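Local coordinates for protein soluble lytic murein transglycosylase (Pseudomonas aeruginosa, PDB 5OHU) that cleaves the glycan strands of bacterial cell-wall peptidoglycan as a lytic transglycosylase, taking part in both exolytic and endolytic turnover of the polymer, at residues Pro63-Tyr67 / Leu92-Leu98; Ser409-Ala413 / Glu428-Ala432. Residues are numbered along the deposited sequence.

Contact 1 (Pro63-Tyr67 / Leu92-Leu98); sequences PYLAY and LPQIGWL
Tyr67 lays one face of its ring under the side chain of Gln94: CG of Gln94 stands 3.6 Å from the centroid of the Tyr67 ring and 21° off its normal, a CH-pi contact. The setting is the helical superhelix of the Slt70-like fold, where helix 62-72 meets the start of helix 95-108. Residues 63-67 are helical, with N of Tyr67 hydrogen-bonded to O of Pro63 at 2.8 Å. Leu92 to Ile95 form a type I beta turn, Gln94 takes the N-cap position, and the helix runs on from Ile95. The CA atoms pair Pro63 with Leu92 at 7.9 Å and Tyr67 with Leu98 at 8.2 Å. Tyr67 is t at chi1, which carries its ring across to Leu98, CE2 of Tyr67 lying 3.6 Å from CB of Leu98. Leu92, rotamer mt, fills the gap nearer Pro63, its CD1 lying 4.0 Å from CB of Pro63 and its CD2 3.7 Å from CE1 of Tyr64. Phe85 of helix 79-88 packs on Ile95 and Leu98. Tyr64, m at chi1, engages its hydroxyl in a hydrogen bond with Glu428, while NE2 of Gln94 lies over a face of the Tyr64 ring, 3.5 Å from its CE2.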
ATOM      1  N   PRO A  63      16.400  21.885  17.881  1.00 34.46           N
ATOM      2  CA  PRO A  63      15.087  22.307  17.381  1.00 31.94           C
ATOM      3  C   PRO A  63      13.923  21.532  17.975  1.00 36.42           C
ATOM      4  O   PRO A  63      12.796  22.047  17.953  1.00 34.90           O
ATOM      5  CB  PRO A  63      15.201  22.084  15.870  1.00 37.97           C
ATOM      6  CG  PRO A  63      16.640  22.252  15.588  1.00 37.78           C
ATOM      7  CD  PRO A  63      17.358  21.688  16.774  1.00 34.51           C
ATOM      8  N   TYR A  64      14.149  20.318  18.497  1.00 33.64           N
ATOM      9  CA  TYR A  64      13.065  19.570  19.128  1.00 28.10           C
ATOM     10  C   TYR A  64      12.631  20.211  20.445  1.00 23.84           C
ATOM     11  O   TYR A  64      11.437  20.262  20.752  1.00 36.32           O
ATOM     12  CB  TYR A  64      13.477  18.113  19.337  1.00 28.25           C
ATOM     13  CG  TYR A  64      13.250  17.245  18.109  1.00 28.79           C
ATOM     14  CD1 TYR A  64      13.988  17.443  16.956  1.00 31.45           C
ATOM     15  CD2 TYR A  64      12.296  16.239  18.109  1.00 29.90           C
ATOM     16  CE1 TYR A  64      13.785  16.673  15.834  1.00 38.62           C
ATOM     17  CE2 TYR A  64      12.079  15.450  16.983  1.00 33.13           C
ATOM     18  CZ  TYR A  64      12.837  15.676  15.848  1.00 39.82           C
ATOM     19  OH  TYR A  64      12.664  14.922  14.714  1.00 38.66           O
ATOM     20  N   LEU A  65      13.578  20.716  21.234  1.00 27.21           N
ATOM     21  CA  LEU A  65      13.198  21.407  22.465  1.00 35.22           C
ATOM     22  C   LEU A  65      12.521  22.733  22.154  1.00 36.51           C
ATOM     23  O   LEU A  65      11.475  23.057  22.728  1.00 40.44           O
ATOM     24  CB  LEU A  65      14.414  21.626  23.357  1.00 34.16           C
ATOM     25  CG  LEU A  65      15.153  20.352  23.778  1.00 39.46           C
ATOM     26  CD1 LEU A  65      16.311  20.702  24.723  1.00 42.11           C
ATOM     27  CD2 LEU A  65      14.201  19.356  24.429  1.00 40.36           C
ATOM     28  N   ALA A  66      13.125  23.521  21.262  1.00 31.92           N
ATOM     29  CA  ALA A  66      12.465  24.709  20.742  1.00 33.09           C
ATOM     30  C   ALA A  66      11.042  24.401  20.298  1.00 34.58           C
ATOM     31  O   ALA A  66      10.112  25.158  20.588  1.00 32.13           O
ATOM     32  CB  ALA A  66      13.275  25.279  19.577  1.00 30.45           C
ATOM     33  N   TYR A  67      10.854  23.285  19.597  1.00 35.79           N
ATOM     34  CA  TYR A  67       9.530  22.939  19.100  1.00 28.14           C
ATOM     35  C   TYR A  67       8.559  22.698  20.247  1.00 31.25           C
ATOM     36  O   TYR A  67       7.418  23.164  20.214  1.00 33.16           O
ATOM     37  CB  TYR A  67       9.623  21.706  18.203  1.00 22.03           C
ATOM     38  CG  TYR A  67       8.294  21.215  17.699  1.00 21.29           C
ATOM     39  CD1 TYR A  67       7.506  20.360  18.465  1.00 21.09           C
ATOM     40  CD2 TYR A  67       7.824  21.600  16.455  1.00 22.38           C
ATOM     41  CE1 TYR A  67       6.289  19.901  18.001  1.00 20.44           C
ATOM     42  CE2 TYR A  67       6.609  21.154  15.989  1.00 21.20           C
ATOM     43  CZ  TYR A  67       5.845  20.301  16.766  1.00 23.98           C
ATOM     44  OH  TYR A  67       4.639  19.847  16.285  1.00 30.11           O
ATOM     45  N   LEU A  92      11.755  19.951  10.119  1.00 26.52           N
ATOM     46  CA  LEU A  92      11.382  19.025  11.177  1.00 26.21           C
ATOM     47  C   LEU A  92      10.246  18.124  10.699  1.00 28.37           C
ATOM     48  O   LEU A  92       9.300  18.600  10.053  1.00 22.75           O
ATOM     49  CB  LEU A  92      10.960  19.769  12.440  1.00 23.70           C
ATOM     50  CG  LEU A  92      12.082  20.473  13.202  1.00 37.34           C
ATOM     51  CD1 LEU A  92      11.558  21.071  14.502  1.00 28.83           C
ATOM     52  CD2 LEU A  92      13.218  19.500  13.467  1.00 36.56           C
ATOM     53  N   PRO A  93      10.317  16.818  10.976  1.00 33.26           N
ATOM     54  CA  PRO A  93       9.240  15.917  10.525  1.00 27.52           C
ATOM     55  C   PRO A  93       7.877  16.326  11.038  1.00 23.58           C
ATOM     56  O   PRO A  93       6.876  16.143  10.334  1.00 23.53           O
ATOM     57  CB  PRO A  93       9.657  14.548  11.091  1.00 26.29           C
ATOM     58  CG  PRO A  93      11.145  14.670  11.347  1.00 28.06           C
ATOM     59  CD  PRO A  93      11.352  16.115  11.757  1.00 27.02           C
ATOM     60  N   GLN A  94       7.807  16.888  12.243  1.00 23.87           N
ATOM     61  CA  GLN A  94       6.539  17.193  12.891  1.00 30.36           C
ATOM     62  C   GLN A  94       6.064  18.626  12.653  1.00 31.56           C
ATOM     63  O   GLN A  94       5.060  19.034  13.244  1.00 25.91           O
ATOM     64  CB  GLN A  94       6.645  16.925  14.397  1.00 24.50           C
ATOM     65  CG  GLN A  94       7.520  17.901  15.153  1.00 32.11           C
ATOM     66  CD  GLN A  94       8.993  17.508  15.157  1.00 41.10           C
ATOM     67  OE1 GLN A  94       9.480  16.850  14.237  1.00 39.81           O
ATOM     68  NE2 GLN A  94       9.701  17.892  16.213  1.00 42.58           N
ATOM     69  N   ILE A  95       6.749  19.393  11.794  1.00 25.67           N
ATOM     70  CA  ILE A  95       6.421  20.803  11.633  1.00 19.08           C
ATOM     71  C   ILE A  95       4.996  21.000  11.132  1.00 25.80           C
ATOM     72  O   ILE A  95       4.401  22.055  11.365  1.00 26.14           O
ATOM     73  CB  ILE A  95       7.440  21.490  10.691  1.00 24.67           C
ATOM     74  CG1 ILE A  95       7.493  22.980  10.985  1.00 30.40           C
ATOM     75  CG2 ILE A  95       7.061  21.308   9.232  1.00 23.25           C
ATOM     76  CD1 ILE A  95       7.991  23.287  12.374  1.00 32.30           C
ATOM     77  N   GLY A  96       4.416  20.006  10.455  1.00 26.24           N
ATOM     78  CA  GLY A  96       3.037  20.140  10.018  1.00 22.61           C
ATOM     79  C   GLY A  96       2.038  20.225  11.162  1.00 23.14           C
ATOM     80  O   GLY A  96       1.015  20.911  11.050  1.00 17.28           O
ATOM     81  N   TRP A  97       2.300  19.527  12.268  1.00 20.21           N
ATOM     82  CA  TRP A  97       1.410  19.640  13.423  1.00 25.93           C
ATOM     83  C   TRP A  97       1.447  21.049  13.990  1.00 22.94           C
ATOM     84  O   TRP A  97       0.409  21.601  14.373  1.00 27.44           O
ATOM     85  CB  TRP A  97       1.791  18.614  14.497  1.00 31.66           C
ATOM     86  CG  TRP A  97       1.632  17.220  14.003  1.00 39.80           C
ATOM     87  CD1 TRP A  97       2.632  16.336  13.715  1.00 43.10           C
ATOM     88  CD2 TRP A  97       0.404  16.557  13.678  1.00 36.19           C
ATOM     89  NE1 TRP A  97       2.105  15.156  13.254  1.00 41.70           N
ATOM     90  CE2 TRP A  97       0.739  15.265  13.217  1.00 41.54           C
ATOM     91  CE3 TRP A  97      -0.944  16.920  13.746  1.00 36.22           C
ATOM     92  CZ2 TRP A  97      -0.227  14.337  12.822  1.00 36.07           C
ATOM     93  CZ3 TRP A  97      -1.907  15.992  13.354  1.00 34.32           C
ATOM     94  CH2 TRP A  97      -1.539  14.717  12.897  1.00 36.26           C
ATOM     95  N   LEU A  98       2.632  21.654  14.028  1.00 18.45           N
ATOM     96  CA  LEU A  98       2.729  23.038  14.462  1.00 18.77           C
ATOM     97  C   LEU A  98       1.949  23.958  13.531  1.00 25.23           C
ATOM     98  O   LEU A  98       1.296  24.902  13.992  1.00 23.59           O
ATOM     99  CB  LEU A  98       4.197  23.462  14.550  1.00 19.32           C
ATOM    100  CG  LEU A  98       4.485  24.951  14.816  1.00 23.34           C
ATOM    101  CD1 LEU A  98       3.761  25.453  16.056  1.00 26.88           C
ATOM    102  CD2 LEU A  98       5.979  25.228  14.916  1.00 22.57           C
TER

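Contact 2 (Ser409-Ala413 / Glu428-Ala432); sequences STRRA and EWYHA
Glu428 opens the segment 428-432 with its CA 5.5 Å from that of Ala413, the nearest CA pair of the two segments; the axes of these short helical segments run antiparallel at 165° and approach to 9.0 Å. With chi1 and chi2 both m, its carboxylate bends back to Arg412: NE of Arg412 donates to OE1 of Glu428 at 2.7 Å, almost straight at 177°, and a weak bond runs from NH2 of Arg412 to OE2 of Glu428 at 3.1 Å. The salt bridge is buried, and both ends have further partners, Tyr64 hydrogen-bonding OE1 of Glu428 and Asp91 bridging to Arg412. Next, Trp429 (chi1 t, chi2 -99°) turns its indole edge to Ala413, with CE3 of Trp429 3.4 Å from CB of Ala413, while CZ3 of Trp429 lies 4.3 Å from CG2 of Thr410. Leu447 and Ala448 of helix 438-450 also touch Trp429. Ala432, one turn beyond Glu428, with N of Ala432 hydrogen-bonded to O of Glu428 at 2.9 Å, sets its CB 3.5 Å from OG of Ser409. Small Ala413 and Ala432 leave room for this close packing. Helices 408-418 and 422-433 form an antiparallel helical hairpin within the L domain, a family of the TPR clan.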
ATOM      1  N   SER A 409      18.636  16.934   8.817  1.00 26.07           N
ATOM      2  CA  SER A 409      17.854  15.735   9.121  1.00 34.46           C
ATOM      3  C   SER A 409      18.756  14.534   9.401  1.00 35.94           C
ATOM      4  O   SER A 409      18.516  13.775  10.348  1.00 32.90           O
ATOM      5  CB  SER A 409      16.897  15.428   7.970  1.00 31.49           C
ATOM      6  OG  SER A 409      17.390  15.914   6.729  1.00 39.77           O
ATOM      7  N   THR A 410      19.809  14.360   8.601  1.00 33.54           N
ATOM      8  CA  THR A 410      20.722  13.237   8.796  1.00 36.20           C
ATOM      9  C   THR A 410      21.427  13.325  10.147  1.00 40.00           C
ATOM     10  O   THR A 410      21.443  12.357  10.921  1.00 39.04           O
ATOM     11  CB  THR A 410      21.733  13.201   7.646  1.00 35.88           C
ATOM     12  OG1 THR A 410      21.035  12.998   6.408  1.00 39.91           O
ATOM     13  CG2 THR A 410      22.754  12.092   7.844  1.00 31.65           C
ATOM     14  N   ARG A 411      22.011  14.488  10.448  1.00 45.63           N
ATOM     15  CA  ARG A 411      22.660  14.685  11.737  1.00 43.93           C
ATOM     16  C   ARG A 411      21.685  14.454  12.882  1.00 40.08           C
ATOM     17  O   ARG A 411      22.022  13.793  13.871  1.00 42.92           O
ATOM     18  CB  ARG A 411      23.253  16.090  11.798  1.00 47.37           C
ATOM     19  CG  ARG A 411      24.430  16.287  10.857  1.00 55.18           C
ATOM     20  CD  ARG A 411      24.413  17.668  10.229  1.00 64.68           C
ATOM     21  NE  ARG A 411      24.838  18.699  11.172  1.00 77.45           N
ATOM     22  CZ  ARG A 411      26.059  19.225  11.211  1.00 78.77           C
ATOM     23  NH1 ARG A 411      26.988  18.826  10.350  1.00 76.98           N
ATOM     24  NH2 ARG A 411      26.346  20.157  12.108  1.00 77.79           N
ATOM     25  N   ARG A 412      20.463  14.975  12.759  1.00 32.80           N
ATOM     26  CA  ARG A 412      19.455  14.706  13.775  1.00 37.04           C
ATOM     27  C   ARG A 412      19.179  13.211  13.881  1.00 38.25           C
ATOM     28  O   ARG A 412      19.071  12.671  14.987  1.00 43.04           O
ATOM     29  CB  ARG A 412      18.172  15.486  13.466  1.00 35.23           C
ATOM     30  CG  ARG A 412      18.299  17.011  13.683  1.00 29.06           C
ATOM     31  CD  ARG A 412      16.933  17.724  13.817  1.00 24.78           C
ATOM     32  NE  ARG A 412      16.027  17.453  12.702  1.00 27.87           N
ATOM     33  CZ  ARG A 412      15.988  18.164  11.576  1.00 31.58           C
ATOM     34  NH1 ARG A 412      16.806  19.200  11.412  1.00 31.63           N
ATOM     35  NH2 ARG A 412      15.133  17.841  10.606  1.00 27.81           N
ATOM     36  N   ALA A 413      19.087  12.519  12.740  1.00 33.95           N
ATOM     37  CA  ALA A 413      18.841  11.079  12.766  1.00 31.89           C
ATOM     38  C   ALA A 413      20.024  10.327  13.372  1.00 41.03           C
ATOM     39  O   ALA A 413      19.835   9.391  14.165  1.00 35.95           O
ATOM     40  CB  ALA A 413      18.538  10.570  11.356  1.00 27.45           C
ATOM     41  N   GLU A 428      13.007  10.845  11.223  1.00 25.92           N
ATOM     42  CA  GLU A 428      13.889  11.771  10.519  1.00 21.54           C
ATOM     43  C   GLU A 428      14.308  11.194   9.181  1.00 34.21           C
ATOM     44  O   GLU A 428      14.203  11.846   8.129  1.00 25.62           O
ATOM     45  CB  GLU A 428      15.136  12.067  11.356  1.00 26.36           C
ATOM     46  CG  GLU A 428      14.944  13.072  12.481  1.00 33.27           C
ATOM     47  CD  GLU A 428      14.685  14.500  11.995  1.00 38.27           C
ATOM     48  OE1 GLU A 428      14.341  15.348  12.859  1.00 39.24           O
ATOM     49  OE2 GLU A 428      14.824  14.781  10.772  1.00 32.80           O
ATOM     50  N   TRP A 429      14.790   9.952   9.214  1.00 32.50           N
ATOM     51  CA  TRP A 429      15.334   9.321   8.021  1.00 28.55           C
ATOM     52  C   TRP A 429      14.296   9.270   6.908  1.00 22.93           C
ATOM     53  O   TRP A 429      14.588   9.617   5.760  1.00 27.93           O
ATOM     54  CB  TRP A 429      15.820   7.923   8.383  1.00 27.70           C
ATOM     55  CG  TRP A 429      16.931   7.423   7.561  1.00 31.74           C
ATOM     56  CD1 TRP A 429      16.845   6.575   6.494  1.00 30.74           C
ATOM     57  CD2 TRP A 429      18.323   7.713   7.742  1.00 34.04           C
ATOM     58  NE1 TRP A 429      18.104   6.330   5.990  1.00 39.46           N
ATOM     59  CE2 TRP A 429      19.028   7.014   6.738  1.00 36.57           C
ATOM     60  CE3 TRP A 429      19.040   8.510   8.639  1.00 28.05           C
ATOM     61  CZ2 TRP A 429      20.417   7.073   6.622  1.00 27.65           C
ATOM     62  CZ3 TRP A 429      20.417   8.569   8.525  1.00 31.74           C
ATOM     63  CH2 TRP A 429      21.092   7.853   7.522  1.00 30.78           C
ATOM     64  N   TYR A 430      13.071   8.856   7.239  1.00 26.15           N
ATOM     65  CA  TYR A 430      12.023   8.691   6.230  1.00 33.74           C
ATOM     66  C   TYR A 430      11.509  10.031   5.730  1.00 33.16           C
ATOM     67  O   TYR A 430      11.210  10.176   4.542  1.00 33.58           O
ATOM     68  CB  TYR A 430      10.850   7.881   6.789  1.00 30.28           C
ATOM     69  CG  TYR A 430      11.158   6.431   7.096  1.00 33.71           C
ATOM     70  CD1 TYR A 430      12.347   5.838   6.673  1.00 30.07           C
ATOM     71  CD2 TYR A 430      10.255   5.657   7.811  1.00 38.85           C
ATOM     72  CE1 TYR A 430      12.626   4.510   6.966  1.00 33.90           C
ATOM     73  CE2 TYR A 430      10.517   4.331   8.101  1.00 46.35           C
ATOM     74  CZ  TYR A 430      11.700   3.761   7.679  1.00 41.89           C
ATOM     75  OH  TYR A 430      11.937   2.441   7.982  1.00 38.34           O
ATOM     76  N   HIS A 431      11.356  11.007   6.628  1.00 36.35           N
ATOM     77  CA  HIS A 431      10.897  12.322   6.197  1.00 36.65           C
ATOM     78  C   HIS A 431      11.918  12.971   5.274  1.00 30.31           C
ATOM     79  O   HIS A 431      11.562  13.488   4.208  1.00 38.38           O
ATOM     80  CB  HIS A 431      10.599  13.208   7.409  1.00 41.33           C
ATOM     81  CG  HIS A 431      10.072  14.565   7.053  1.00 48.42           C
ATOM     82  ND1 HIS A 431       8.801  14.765   6.558  1.00 46.88           N
ATOM     83  CD2 HIS A 431      10.647  15.792   7.118  1.00 45.62           C
ATOM     84  CE1 HIS A 431       8.615  16.054   6.336  1.00 47.47           C
ATOM     85  NE2 HIS A 431       9.719  16.698   6.666  1.00 42.43           N
ATOM     86  N   ALA A 432      13.196  12.913   5.650  1.00 30.77           N
ATOM     87  CA  ALA A 432      14.260  13.438   4.800  1.00 29.39           C
ATOM     88  C   ALA A 432      14.242  12.796   3.415  1.00 38.53           C
ATOM     89  O   ALA A 432      14.453  13.476   2.403  1.00 38.37           O
ATOM     90  CB  ALA A 432      15.612  13.214   5.471  1.00 26.31           C
TER

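Contacts 1 and 2 lie 13 Å apart between centres and meet directly, although more than 300 residues separate them along the chain. Contact 2 is buried and pairs two neighbouring helices around a salt bridge; contact 1 is only partly buried, joins a helix to a turn and the helix after it, and relies on aromatic and apolar packing. Between them, OH of Tyr64 lies 2.5 Å from OE1 of Glu428, a probable hydrogen bond, and CD2 of Leu92 packs 3.6 Å from NE of Arg412. Pro93 rests on Glu428 and His431. Through these contacts the N-terminal helices meet the L domain, consistent with the closed, ring-shaped architecture of Slt70-like enzymes.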